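Local coordinates for phiAB6 tailspike (PDB 5JS4), which probably fragments the exopolysaccharide of Acinetobacter baumannii, acting as the trimeric, beta-helical tailspike of bacteriophage phiAB6, at residues T328-C333 with V352-I357; N374-K379 with A398-E403; G635-E640 with V696-S701; G652-G657 with H673-I678; E525-V530 with M538-S543. One frame throughout, in Å; residues are numbered along the deposited sequence.

Contact 1: residues T328-C333 with V352-I357; sequences TAFINC and VSFIEI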
# COMPACT_ATOMS: atom_id res chain seq x y z
N THR A 328 -11.18 -32.11 -13.80
CA THR A 328 -10.13 -31.13 -14.09
C THR A 328 -9.17 -31.72 -15.12
O THR A 328 -8.76 -32.87 -15.01
CB THR A 328 -9.35 -30.74 -12.82
OG1 THR A 328 -10.26 -30.47 -11.75
CG2 THR A 328 -8.51 -29.50 -13.09
N ALA A 329 -8.81 -30.91 -16.12
CA ALA A 329 -8.00 -31.38 -17.25
C ALA A 329 -6.59 -31.79 -16.83
O ALA A 329 -6.06 -32.80 -17.30
CB ALA A 329 -7.93 -30.31 -18.33
N PHE A 330 -5.98 -30.99 -15.96
CA PHE A 330 -4.66 -31.27 -15.41
C PHE A 330 -4.75 -31.45 -13.91
O PHE A 330 -5.29 -30.59 -13.21
CB PHE A 330 -3.71 -30.11 -15.70
CG PHE A 330 -3.20 -30.06 -17.11
CD1 PHE A 330 -2.11 -30.82 -17.49
CD2 PHE A 330 -3.80 -29.23 -18.05
CE1 PHE A 330 -1.63 -30.77 -18.79
CE2 PHE A 330 -3.33 -29.18 -19.34
CZ PHE A 330 -2.24 -29.95 -19.72
N ILE A 331 -4.21 -32.56 -13.40
CA ILE A 331 -4.15 -32.79 -11.96
C ILE A 331 -2.69 -32.89 -11.50
O ILE A 331 -1.79 -33.11 -12.30
CB ILE A 331 -4.95 -34.04 -11.53
CG1 ILE A 331 -4.42 -35.31 -12.20
CG2 ILE A 331 -6.43 -33.83 -11.84
CD1 ILE A 331 -4.98 -36.60 -11.61
N ASN A 332 -2.50 -32.72 -10.19
CA ASN A 332 -1.18 -32.86 -9.54
C ASN A 332 -0.11 -31.94 -10.12
O ASN A 332 1.04 -32.33 -10.30
CB ASN A 332 -0.71 -34.32 -9.58
CG ASN A 332 -1.63 -35.24 -8.79
OD1 ASN A 332 -2.08 -34.90 -7.70
ND2 ASN A 332 -1.89 -36.42 -9.34
N CYS A 333 -0.50 -30.70 -10.40
CA CYS A 333 0.44 -29.72 -10.89
C CYS A 333 1.48 -29.41 -9.82
O CYS A 333 1.16 -29.39 -8.64
CB CYS A 333 -0.29 -28.43 -11.28
SG CYS A 333 0.76 -27.20 -12.07
N VAL A 352 -15.95 -28.64 -17.08
CA VAL A 352 -14.55 -29.00 -17.25
C VAL A 352 -13.70 -27.89 -16.64
O VAL A 352 -13.80 -26.74 -17.06
CB VAL A 352 -14.19 -29.19 -18.74
CG1 VAL A 352 -12.73 -29.61 -18.88
CG2 VAL A 352 -15.10 -30.23 -19.38
N SER A 353 -12.90 -28.24 -15.64
CA SER A 353 -12.00 -27.28 -14.99
C SER A 353 -10.59 -27.46 -15.55
O SER A 353 -10.30 -28.50 -16.15
CB SER A 353 -12.03 -27.46 -13.48
OG SER A 353 -13.30 -27.08 -12.96
N PHE A 354 -9.72 -26.46 -15.39
CA PHE A 354 -8.42 -26.51 -16.06
C PHE A 354 -7.33 -27.26 -15.29
O PHE A 354 -6.82 -28.26 -15.78
CB PHE A 354 -7.90 -25.13 -16.47
CG PHE A 354 -6.54 -25.16 -17.10
CD1 PHE A 354 -6.28 -26.01 -18.17
CD2 PHE A 354 -5.51 -24.36 -16.63
CE1 PHE A 354 -5.02 -26.06 -18.75
CE2 PHE A 354 -4.25 -24.40 -17.21
CZ PHE A 354 -4.01 -25.26 -18.27
N ILE A 355 -6.97 -26.78 -14.10
CA ILE A 355 -5.79 -27.31 -13.42
C ILE A 355 -5.93 -27.33 -11.89
O ILE A 355 -6.47 -26.41 -11.28
CB ILE A 355 -4.53 -26.52 -13.86
CG1 ILE A 355 -3.25 -27.25 -13.44
CG2 ILE A 355 -4.58 -25.09 -13.34
CD1 ILE A 355 -2.07 -26.92 -14.32
N GLU A 356 -5.44 -28.42 -11.29
CA GLU A 356 -5.38 -28.57 -9.84
C GLU A 356 -3.95 -28.40 -9.37
O GLU A 356 -3.04 -29.06 -9.87
CB GLU A 356 -5.92 -29.93 -9.41
CG GLU A 356 -7.41 -30.07 -9.65
CD GLU A 356 -7.98 -31.41 -9.23
OE1 GLU A 356 -7.30 -32.16 -8.50
OE2 GLU A 356 -9.12 -31.70 -9.64
N ILE A 357 -3.76 -27.50 -8.41
CA ILE A 357 -2.44 -27.18 -7.88
C ILE A 357 -2.54 -27.07 -6.36
O ILE A 357 -3.51 -26.53 -5.83
CB ILE A 357 -1.88 -25.88 -8.51
CG1 ILE A 357 -0.45 -25.61 -8.01
CG2 ILE A 357 -2.80 -24.69 -8.23
CD1 ILE A 357 0.26 -24.49 -8.75
O HOH W 1 -10.60 -33.74 -11.43
O HOH W 2 -4.52 -32.67 -8.14

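Contact 2: residues N374-K379 with A398-E403; sequences NQIVVK and AGIYCE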
# COMPACT_ATOMS: atom_id res chain seq x y z
N ASN A 374 -14.10 -24.14 -13.29
CA ASN A 374 -13.11 -23.50 -12.44
C ASN A 374 -11.81 -23.46 -13.22
O ASN A 374 -11.39 -24.48 -13.76
CB ASN A 374 -12.92 -24.27 -11.13
CG ASN A 374 -14.18 -24.34 -10.28
OD1 ASN A 374 -14.53 -25.40 -9.76
ND2 ASN A 374 -14.85 -23.21 -10.13
N GLN A 375 -11.19 -22.30 -13.30
CA GLN A 375 -9.96 -22.19 -14.07
C GLN A 375 -8.77 -22.68 -13.25
O GLN A 375 -8.07 -23.61 -13.66
CB GLN A 375 -9.78 -20.77 -14.61
CG GLN A 375 -10.76 -20.49 -15.74
CD GLN A 375 -10.79 -19.05 -16.20
OE1 GLN A 375 -10.58 -18.12 -15.41
NE2 GLN A 375 -11.09 -18.84 -17.48
N ILE A 376 -8.58 -22.10 -12.07
CA ILE A 376 -7.56 -22.56 -11.14
C ILE A 376 -8.25 -23.24 -9.96
O ILE A 376 -9.03 -22.61 -9.25
CB ILE A 376 -6.69 -21.40 -10.62
CG1 ILE A 376 -5.99 -20.68 -11.78
CG2 ILE A 376 -5.69 -21.89 -9.58
CD1 ILE A 376 -4.89 -21.47 -12.46
N VAL A 377 -7.96 -24.52 -9.76
CA VAL A 377 -8.50 -25.28 -8.64
C VAL A 377 -7.38 -25.48 -7.63
O VAL A 377 -6.45 -26.24 -7.88
CB VAL A 377 -9.07 -26.64 -9.09
CG1 VAL A 377 -9.59 -27.43 -7.90
CG2 VAL A 377 -10.17 -26.44 -10.11
N VAL A 378 -7.47 -24.79 -6.50
CA VAL A 378 -6.47 -24.91 -5.45
C VAL A 378 -6.84 -26.08 -4.55
O VAL A 378 -7.97 -26.14 -4.06
CB VAL A 378 -6.39 -23.63 -4.59
CG1 VAL A 378 -5.32 -23.78 -3.52
CG2 VAL A 378 -6.11 -22.41 -5.46
N LYS A 379 -5.90 -26.99 -4.35
CA LYS A 379 -6.11 -28.12 -3.45
C LYS A 379 -5.54 -27.80 -2.08
O LYS A 379 -4.55 -27.06 -1.95
CB LYS A 379 -5.50 -29.40 -4.03
CG LYS A 379 -5.98 -29.76 -5.43
CD LYS A 379 -7.48 -30.01 -5.52
CE LYS A 379 -7.87 -31.37 -4.96
NZ LYS A 379 -9.34 -31.61 -5.06
N ALA A 398 -15.85 -20.09 -11.49
CA ALA A 398 -14.86 -19.26 -10.80
C ALA A 398 -13.54 -19.22 -11.55
O ALA A 398 -13.15 -20.18 -12.20
CB ALA A 398 -14.63 -19.78 -9.39
N GLY A 399 -12.86 -18.08 -11.47
CA GLY A 399 -11.49 -17.98 -11.96
C GLY A 399 -10.56 -18.79 -11.08
O GLY A 399 -9.72 -19.55 -11.58
N ILE A 400 -10.71 -18.63 -9.77
CA ILE A 400 -9.90 -19.34 -8.78
C ILE A 400 -10.83 -19.91 -7.71
O ILE A 400 -11.62 -19.17 -7.12
CB ILE A 400 -8.86 -18.41 -8.12
CG1 ILE A 400 -7.98 -17.76 -9.19
CG2 ILE A 400 -8.01 -19.18 -7.12
CD1 ILE A 400 -7.14 -16.60 -8.69
N TYR A 401 -10.72 -21.21 -7.46
CA TYR A 401 -11.57 -21.90 -6.49
C TYR A 401 -10.73 -22.66 -5.47
O TYR A 401 -9.86 -23.45 -5.85
CB TYR A 401 -12.52 -22.87 -7.20
CG TYR A 401 -13.31 -23.75 -6.26
CD1 TYR A 401 -14.04 -23.20 -5.21
CD2 TYR A 401 -13.34 -25.14 -6.42
CE1 TYR A 401 -14.77 -24.00 -4.35
CE2 TYR A 401 -14.07 -25.94 -5.56
CZ TYR A 401 -14.78 -25.37 -4.52
OH TYR A 401 -15.51 -26.16 -3.66
N CYS A 402 -10.98 -22.40 -4.19
CA CYS A 402 -10.32 -23.11 -3.09
C CYS A 402 -11.36 -23.65 -2.12
O CYS A 402 -11.97 -22.90 -1.35
CB CYS A 402 -9.34 -22.19 -2.37
SG CYS A 402 -8.49 -22.94 -0.96
N GLU A 403 -11.55 -24.97 -2.15
CA GLU A 403 -12.53 -25.65 -1.30
C GLU A 403 -12.05 -25.73 0.16
O GLU A 403 -12.84 -25.51 1.08
CB GLU A 403 -12.79 -27.06 -1.84
CG GLU A 403 -13.85 -27.85 -1.08
CD GLU A 403 -14.01 -29.28 -1.57
OE1 GLU A 403 -13.24 -29.71 -2.46
OE2 GLU A 403 -14.91 -29.98 -1.06
O HOH W 3 -10.62 -26.24 -4.54
O HOH W 4 -10.40 -29.72 -2.93

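Contact 3: residues G635-E640 with V696-S701; sequences GVYRVE and VFWRDS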
# COMPACT_ATOMS: atom_id res chain seq x y z
N GLY A 635 -31.42 32.22 56.89
CA GLY A 635 -30.61 33.05 56.01
C GLY A 635 -29.17 32.62 55.80
O GLY A 635 -28.43 33.31 55.11
N VAL A 636 -28.77 31.48 56.36
CA VAL A 636 -27.38 31.03 56.29
C VAL A 636 -27.31 29.64 55.67
O VAL A 636 -27.91 28.69 56.18
CB VAL A 636 -26.71 30.99 57.67
CG1 VAL A 636 -25.23 30.64 57.53
CG2 VAL A 636 -26.88 32.33 58.38
N TYR A 637 -26.58 29.53 54.56
CA TYR A 637 -26.48 28.31 53.78
C TYR A 637 -25.03 27.90 53.63
O TYR A 637 -24.18 28.76 53.46
CB TYR A 637 -27.14 28.54 52.40
CG TYR A 637 -28.61 28.79 52.57
CD1 TYR A 637 -29.08 30.03 52.97
CD2 TYR A 637 -29.53 27.76 52.40
CE1 TYR A 637 -30.43 30.26 53.18
CE2 TYR A 637 -30.88 27.98 52.61
CZ TYR A 637 -31.32 29.22 53.00
OH TYR A 637 -32.66 29.44 53.21
N ARG A 638 -24.76 26.61 53.70
CA ARG A 638 -23.42 26.09 53.46
C ARG A 638 -23.36 25.42 52.10
O ARG A 638 -24.14 24.51 51.83
CB ARG A 638 -23.02 25.06 54.53
CG ARG A 638 -22.92 25.60 55.94
CD ARG A 638 -22.16 24.64 56.83
NE ARG A 638 -22.80 23.33 56.90
CZ ARG A 638 -23.73 22.97 57.79
NH1 ARG A 638 -24.16 23.82 58.72
NH2 ARG A 638 -24.23 21.74 57.75
N VAL A 639 -22.44 25.88 51.26
CA VAL A 639 -22.02 25.16 50.07
C VAL A 639 -20.87 24.29 50.55
O VAL A 639 -19.73 24.76 50.67
CB VAL A 639 -21.59 26.12 48.94
CG1 VAL A 639 -21.23 25.35 47.68
CG2 VAL A 639 -22.69 27.14 48.64
N GLU A 640 -21.18 23.04 50.85
CA GLU A 640 -20.30 22.19 51.65
C GLU A 640 -19.96 20.87 50.97
O GLU A 640 -20.70 20.38 50.11
CB GLU A 640 -20.95 21.89 53.00
CG GLU A 640 -22.27 21.14 52.91
CD GLU A 640 -22.77 20.64 54.25
OE1 GLU A 640 -22.45 21.26 55.28
OE2 GLU A 640 -23.50 19.63 54.25
N VAL A 696 -23.30 31.13 52.22
CA VAL A 696 -24.04 32.23 51.62
C VAL A 696 -25.03 32.74 52.65
O VAL A 696 -25.78 31.94 53.23
CB VAL A 696 -24.80 31.78 50.36
CG1 VAL A 696 -25.53 32.96 49.72
CG2 VAL A 696 -23.86 31.13 49.37
N PHE A 697 -25.01 34.04 52.88
CA PHE A 697 -25.91 34.72 53.82
C PHE A 697 -26.87 35.57 53.00
O PHE A 697 -26.42 36.34 52.16
CB PHE A 697 -25.13 35.64 54.76
CG PHE A 697 -24.19 34.93 55.70
CD1 PHE A 697 -23.02 34.34 55.23
CD2 PHE A 697 -24.46 34.88 57.06
CE1 PHE A 697 -22.15 33.70 56.10
CE2 PHE A 697 -23.59 34.25 57.93
CZ PHE A 697 -22.44 33.65 57.45
N TRP A 698 -28.17 35.44 53.26
CA TRP A 698 -29.19 36.20 52.55
C TRP A 698 -29.95 37.12 53.50
O TRP A 698 -30.39 36.68 54.56
CB TRP A 698 -30.21 35.25 51.92
CG TRP A 698 -29.73 34.48 50.74
CD1 TRP A 698 -29.39 33.16 50.69
CD2 TRP A 698 -29.57 34.98 49.40
NE1 TRP A 698 -29.03 32.80 49.42
CE2 TRP A 698 -29.12 33.90 48.61
CE3 TRP A 698 -29.77 36.23 48.80
CZ2 TRP A 698 -28.87 34.04 47.24
CZ3 TRP A 698 -29.51 36.36 47.45
CH2 TRP A 698 -29.07 35.28 46.68
N ARG A 699 -30.13 38.37 53.09
CA ARG A 699 -30.84 39.35 53.91
C ARG A 699 -31.84 40.17 53.09
O ARG A 699 -31.64 40.40 51.90
CB ARG A 699 -29.85 40.28 54.60
CG ARG A 699 -28.94 39.56 55.58
CD ARG A 699 -27.94 40.50 56.24
NE ARG A 699 -27.00 39.77 57.09
CZ ARG A 699 -25.91 39.13 56.65
NH1 ARG A 699 -25.58 39.13 55.37
NH2 ARG A 699 -25.13 38.49 57.52
N ASP A 700 -32.92 40.60 53.75
CA ASP A 700 -33.93 41.46 53.12
C ASP A 700 -33.49 42.93 53.14
O ASP A 700 -32.39 43.25 53.60
CB ASP A 700 -35.31 41.26 53.77
CG ASP A 700 -35.35 41.64 55.24
OD1 ASP A 700 -34.53 42.46 55.69
OD2 ASP A 700 -36.23 41.12 55.95
N SER A 701 -34.35 43.82 52.65
CA SER A 701 -34.02 45.25 52.55
C SER A 701 -33.83 45.94 53.91
O SER A 701 -33.22 47.01 53.97
CB SER A 701 -35.10 45.98 51.75
OG SER A 701 -36.37 45.83 52.34

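Contact 4: residues G652-G657 with H673-I678; sequences GHIVVG and HGIQMI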
# COMPACT_ATOMS: atom_id res chain seq x y z
N GLY A 652 -10.48 30.32 44.35
CA GLY A 652 -11.55 30.22 43.36
C GLY A 652 -12.35 31.49 43.16
O GLY A 652 -12.28 32.43 43.94
N HIS A 653 -13.14 31.49 42.09
CA HIS A 653 -14.07 32.57 41.78
C HIS A 653 -15.46 32.17 42.26
O HIS A 653 -15.83 31.00 42.15
CB HIS A 653 -14.09 32.80 40.27
CG HIS A 653 -12.74 33.08 39.68
ND1 HIS A 653 -12.07 34.27 39.86
CD2 HIS A 653 -11.94 32.33 38.89
CE1 HIS A 653 -10.92 34.24 39.22
NE2 HIS A 653 -10.82 33.07 38.62
N ILE A 654 -16.22 33.11 42.80
CA ILE A 654 -17.54 32.81 43.36
C ILE A 654 -18.58 33.82 42.90
O ILE A 654 -18.41 35.02 43.08
CB ILE A 654 -17.54 32.77 44.90
CG1 ILE A 654 -16.56 31.70 45.40
CG2 ILE A 654 -18.95 32.49 45.43
CD1 ILE A 654 -16.34 31.71 46.90
N VAL A 655 -19.66 33.30 42.34
CA VAL A 655 -20.80 34.10 41.93
C VAL A 655 -22.04 33.47 42.55
O VAL A 655 -22.25 32.26 42.42
CB VAL A 655 -20.93 34.13 40.40
CG1 VAL A 655 -22.20 34.85 39.98
CG2 VAL A 655 -19.70 34.78 39.78
N VAL A 656 -22.84 34.27 43.23
CA VAL A 656 -24.12 33.80 43.73
C VAL A 656 -25.21 34.31 42.80
O VAL A 656 -25.18 35.45 42.34
CB VAL A 656 -24.35 34.23 45.20
CG1 VAL A 656 -25.78 33.93 45.65
CG2 VAL A 656 -23.37 33.51 46.10
N GLY A 657 -26.16 33.43 42.52
CA GLY A 657 -27.24 33.71 41.59
C GLY A 657 -28.45 34.35 42.24
O GLY A 657 -28.36 34.96 43.30
N HIS A 673 -27.01 39.18 49.18
CA HIS A 673 -26.12 38.14 49.69
C HIS A 673 -24.73 38.64 50.05
O HIS A 673 -24.24 39.64 49.52
CB HIS A 673 -25.99 36.96 48.72
CG HIS A 673 -25.59 37.35 47.32
ND1 HIS A 673 -24.28 37.53 46.94
CD2 HIS A 673 -26.34 37.60 46.22
CE1 HIS A 673 -24.24 37.87 45.66
NE2 HIS A 673 -25.48 37.92 45.21
N GLY A 674 -24.11 37.91 50.97
CA GLY A 674 -22.68 38.00 51.23
C GLY A 674 -22.19 36.58 51.44
O GLY A 674 -23.00 35.67 51.65
N ILE A 675 -20.88 36.39 51.39
CA ILE A 675 -20.32 35.06 51.59
C ILE A 675 -19.26 35.03 52.69
O ILE A 675 -18.78 36.06 53.16
CB ILE A 675 -19.75 34.45 50.29
CG1 ILE A 675 -18.75 35.39 49.62
CG2 ILE A 675 -20.88 34.09 49.33
CD1 ILE A 675 -17.87 34.71 48.60
N GLN A 676 -18.97 33.81 53.13
CA GLN A 676 -17.90 33.54 54.08
C GLN A 676 -17.31 32.19 53.73
O GLN A 676 -18.05 31.24 53.48
CB GLN A 676 -18.45 33.50 55.50
CG GLN A 676 -17.41 33.26 56.58
CD GLN A 676 -18.04 33.20 57.94
OE1 GLN A 676 -18.70 32.21 58.28
NE2 GLN A 676 -17.88 34.26 58.73
N MET A 677 -15.99 32.09 53.71
CA MET A 677 -15.36 30.83 53.32
C MET A 677 -15.41 29.82 54.47
O MET A 677 -15.46 30.20 55.64
CB MET A 677 -13.92 31.06 52.87
CG MET A 677 -13.76 32.08 51.76
SD MET A 677 -14.80 31.78 50.31
CE MET A 677 -14.09 30.25 49.71
N ILE A 678 -15.43 28.55 54.10
CA ILE A 678 -15.29 27.44 55.04
C ILE A 678 -13.89 26.87 54.82
O ILE A 678 -13.53 26.45 53.72
CB ILE A 678 -16.35 26.35 54.80
CG1 ILE A 678 -17.76 26.93 54.97
CG2 ILE A 678 -16.15 25.19 55.77
CD1 ILE A 678 -18.87 26.02 54.50

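Contact 5: residues E525-V530 with M538-S543; sequences EGISIV and MLMLPS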
# COMPACT_ATOMS: atom_id res chain seq x y z
N GLU A 525 -11.74 8.67 -0.83
CA GLU A 525 -13.09 8.76 -0.25
C GLU A 525 -13.08 9.05 1.24
O GLU A 525 -14.07 9.51 1.80
CB GLU A 525 -13.86 7.45 -0.47
CG GLU A 525 -14.04 7.02 -1.91
CD GLU A 525 -14.85 5.74 -2.04
OE1 GLU A 525 -14.52 4.75 -1.35
OE2 GLU A 525 -15.81 5.72 -2.83
N GLY A 526 -11.96 8.74 1.91
CA GLY A 526 -11.87 8.93 3.35
C GLY A 526 -10.89 7.98 4.00
O GLY A 526 -10.41 7.02 3.39
N ILE A 527 -10.58 8.28 5.26
CA ILE A 527 -9.72 7.45 6.08
C ILE A 527 -10.58 7.00 7.26
O ILE A 527 -11.02 7.83 8.05
CB ILE A 527 -8.52 8.25 6.61
CG1 ILE A 527 -7.68 8.79 5.45
CG2 ILE A 527 -7.67 7.39 7.54
CD1 ILE A 527 -6.94 10.07 5.79
N SER A 528 -10.83 5.70 7.37
CA SER A 528 -11.72 5.20 8.41
C SER A 528 -11.23 3.92 9.04
O SER A 528 -10.35 3.24 8.50
CB SER A 528 -13.12 4.96 7.84
OG SER A 528 -13.14 3.81 7.02
N ILE A 529 -11.82 3.60 10.18
CA ILE A 529 -11.49 2.37 10.88
C ILE A 529 -12.71 1.91 11.68
O ILE A 529 -13.39 2.72 12.32
CB ILE A 529 -10.22 2.56 11.76
CG1 ILE A 529 -9.76 1.22 12.33
CG2 ILE A 529 -10.45 3.61 12.84
CD1 ILE A 529 -8.33 1.24 12.83
N VAL A 530 -12.97 0.60 11.62
CA VAL A 530 -14.17 -0.00 12.20
C VAL A 530 -13.85 -1.44 12.58
O VAL A 530 -13.01 -2.08 11.95
CB VAL A 530 -15.35 0.03 11.19
CG1 VAL A 530 -15.09 -0.88 9.99
CG2 VAL A 530 -16.67 -0.32 11.85
N MET A 538 -14.63 5.59 13.14
CA MET A 538 -14.13 6.95 12.95
C MET A 538 -13.75 7.13 11.50
O MET A 538 -13.21 6.22 10.87
CB MET A 538 -12.91 7.23 13.84
CG MET A 538 -13.24 7.54 15.29
SD MET A 538 -14.36 8.93 15.57
CE MET A 538 -13.48 10.27 14.78
N LEU A 539 -14.03 8.32 10.99
CA LEU A 539 -13.79 8.69 9.60
C LEU A 539 -13.17 10.09 9.56
O LEU A 539 -13.71 11.01 10.18
CB LEU A 539 -15.11 8.67 8.83
CG LEU A 539 -15.19 9.30 7.44
CD1 LEU A 539 -14.24 8.61 6.47
CD2 LEU A 539 -16.61 9.23 6.93
N MET A 540 -12.05 10.24 8.86
CA MET A 540 -11.45 11.55 8.59
C MET A 540 -11.66 11.90 7.12
O MET A 540 -11.39 11.09 6.23
CB MET A 540 -9.96 11.61 8.96
CG MET A 540 -9.39 13.03 8.88
SD MET A 540 -7.79 13.33 9.66
CE MET A 540 -6.69 12.95 8.31
N LEU A 541 -12.16 13.12 6.89
CA LEU A 541 -12.42 13.67 5.57
C LEU A 541 -11.78 15.06 5.50
O LEU A 541 -11.33 15.57 6.52
CB LEU A 541 -13.93 13.80 5.36
CG LEU A 541 -14.68 12.48 5.23
CD1 LEU A 541 -16.17 12.71 5.42
CD2 LEU A 541 -14.39 11.83 3.88
N PRO A 542 -11.76 15.68 4.32
CA PRO A 542 -11.19 17.03 4.25
C PRO A 542 -11.84 18.03 5.21
O PRO A 542 -11.17 18.94 5.68
CB PRO A 542 -11.42 17.42 2.80
CG PRO A 542 -11.32 16.13 2.07
CD PRO A 542 -12.00 15.13 2.97
N SER A 543 -13.12 17.83 5.52
CA SER A 543 -13.89 18.73 6.39
C SER A 543 -13.62 18.55 7.89
O SER A 543 -13.91 19.44 8.69
CB SER A 543 -15.38 18.52 6.15
OG SER A 543 -15.77 17.19 6.47

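Contact 1: residues T328-C333 with V352-I357
Thr-328 OG1 donates a hydrogen bond to Glu-356 OE2 at 2.7 Å, a side-chain link between successive coils of a parallel beta-helix. The hydroxyl meets the carboxylate on its anti side, and it is placed there because OG1 sits beside its own backbone N (chi1 -46°). Two waters complete the grip on the acid: one takes a proton from Thr-328 N and gives one to OE2, while the other joins Asn-332 N to OE1 in the same way. Both carboxylate oxygens are thus tied to the backbone of the preceding coil, which fixes the rotation of the group.

Below these polar links runs the parallel backbone ladder of the coils. Ala-329 N reaches Ser-353 O at 2.8 Å, Phe-330 N bonds to Phe-354 O, and Phe-330 O receives Glu-356 N at 2.9 Å. Cys-333 N bonds to Glu-356 O beyond the corner at Asn-332.

Phe-330, Ile-355 and Cys-333 lie on the other face of the sheet from Thr-328, where packing takes over. Phe-354 starts out away from the 328-333 segment and comes near it at its end: the side chains of Phe-330 and Phe-354 run side by side, their ring planes 78° apart, with CD2 of Phe-330 3.5 Å from CE1 of Phe-354. Further along, the terminal methyl CD1 of Ile-355 rests 3.6 Å from Cys-333 SG.

Contact 2: residues N374-K379 with A398-E403
Asn-374 pairs with Ala-398 where two consecutive coils of the parallel beta-helix lie in register. Its amide crosses the Tyr-401 side chain obliquely, the two planes 26° apart, and OD1 comes within 3.6 Å of ring atom CD2. The other end of the amide, ND2, lies against the Ala-398 methyl and is hydrogen-bonded to Asn-397.

At Gln-375 and Ile-376 the chain turns a corner, matched by the turn at Gly-399 and Ile-400. Two backbone N-H groups in succession point across it: Gln-375 N to Ala-398 O at 3.1 Å and Ile-376 N to Gly-399 O at 2.8 Å. The Gln-375 side chain runs out extended past CG to bond Asn-371 O through NE2. Ile-376 O then accepts Tyr-401 N, and Val-378 N returns a bond to Tyr-401 O.

On the face shared by Ile-376, Val-378, Ile-400 and Cys-402 the contacts are apolar, and Phe-385 and Phe-387 of strand 381-393 pack against this row. Val-378 CG2 touches Ile-400 CG2 at 4.1 Å, and Val-378 CB lies 4.0 Å from Cys-402 CB. Lys-379 ends the series through a water that accepts from NZ at 3.0 Å and donates to Glu-403 OE1.

Contact 3: residues G635-E640 with V696-S701
Gly-635 O accepts a hydrogen bond from Trp-698 N of the facing strand at 2.8 Å. The same Gly-635 O is also approached by the CA-H of Phe-697, with CA 3.2 Å away. This is antiparallel beta-sheet pairing, in the C-terminal part of the tailspike. Two residues on, Tyr-637 and Val-696 form a hydrogen-bonded pair, with Tyr-637 N giving to Val-696 O at 2.9 Å and Val-696 N to Tyr-637 O. Val-696 O also lies at the edge of the Tyr-637 ring, in its plane.

Aromatic and aliphatic groups meet on both faces of the sheet. On one, Val-636 and Phe-697 lie side by side, and the valine methyl CG1 makes a CH-pi contact over a ring face, 4.2 Å from the Phe-697 ring centroid. Gly-668 of a second subunit also packs on Phe-697. On the other face Tyr-637 and Trp-698 cross at about a right angle, and Phe-711 meets both rings edge-to-face. The tyrosine CG lies beside the backbone N (chi1 -65°), which brings CD1 to the edge of the indole, near its plane and 3.9 Å from Trp-698 CD1. Farther down, Val-639 CG2 meets Val-696 CG2 at 4.2 Å.

Contact 4: residues G652-G657 with H673-I678
The imidazole of His-673 carries Val-656 on one face: CB stands nearly above the ring centre, 3.7 Å from the centroid and 10° off the normal, a CH-pi contact. The valine and the histidine approach from opposite directions. CG1 of Val-656 spreads over the CG and CD2 side of the ring, 3.8 Å from His-673 CD2. His-673 takes the tight torsion with CG between the backbone N and the carbonyl carbon (chi1 54°), which puts the ring under the valine CB. Its ring also meets that of Trp-698.

No hydrogen bond crosses between the segments; apolar groups do the rest. Ile-675 passes Val-656 in the opposite direction, its CG2 4.1 Å from CG2 of the valine, while its CD1 lies 3.8 Å from Ile-654 CD1. Met-677, its chain bent twice, meets Ile-654 tip to tip, SD coming within 3.7 Å of CD1.

Face-to-face packing of two antiparallel sheets accounts for the 8.8 Å between the strand axes. Strand 654-661 is outermost in its sheet within the chain, and strand 672-678 pairs with 690-699, whose Phe-694 and Trp-698 touch Ile-654 and Val-656. A second subunit adds backbone hydrogen bonds to Ile-654, Ile-675 and Met-677.

Contact 5: residues E525-V530 with M538-S543
An antiparallel beta hairpin joins Ile-527 to Met-540 and Ile-529 to Met-538, following the parallel coils of the beta-helix and lying where the three subunits meet. Its connecting loop begins with Asn-531, Ala-532 and Gly-533, which with Tyr-487 line a pocket that holds malonic acid in the crystal.

Both hydrogen-bonded pairs are doubly linked. Met-540 N bonds to Ile-527 O at 2.7 Å, and Ile-527 N returns a bond to Met-540 O at 3.1 Å. Ile-529 N and Met-538 O are 3.0 Å apart, with the reverse bond, from Met-538 N to Ile-529 O, somewhat longer. Between them the non-hydrogen-bonded pair Ser-528 and Leu-539 comes close, and Ser-528 CA lies 3.1 Å from Met-538 O, a CA-H...O contact.

Ile-527 and Met-540 run side by side on the same face; the bend at the methionine chi3 (89°) brings CE against Ile-527 CD1, 3.8 Å away. Ile-527 packs on Ile-527 of both other subunits, and Met-540 on Met-538 of the third subunit. The backbone polar groups of these pairs are bonded across the hairpin, and Ser-528 and Leu-539 bond to the adjoining strands, leaving the isoleucine and methionine side chains as an apolar face that packs against the other subunits.

Overall arrangement
From the N terminus, contacts 1 and 2 come first, in series: each closes one circuit of the chain, bringing residues about two dozen positions apart onto neighbouring strands of one parallel sheet. They touch through strands 353-358 and 374-379, their centres 9 Å apart. Contact 5 follows, a short hairpin loop with its centre about 36 Å from that of contact 2, tying the subunits together. The chain then runs on to the far end, where contact 3 closes a long loop and contact 4 nests inside it, joined where strand 690-699 of contact 3 pairs with 672-678 of contact 4. Among these contacts, short circuits build the beta-helix, and a longer, nested pair ties together the C-terminal sheets.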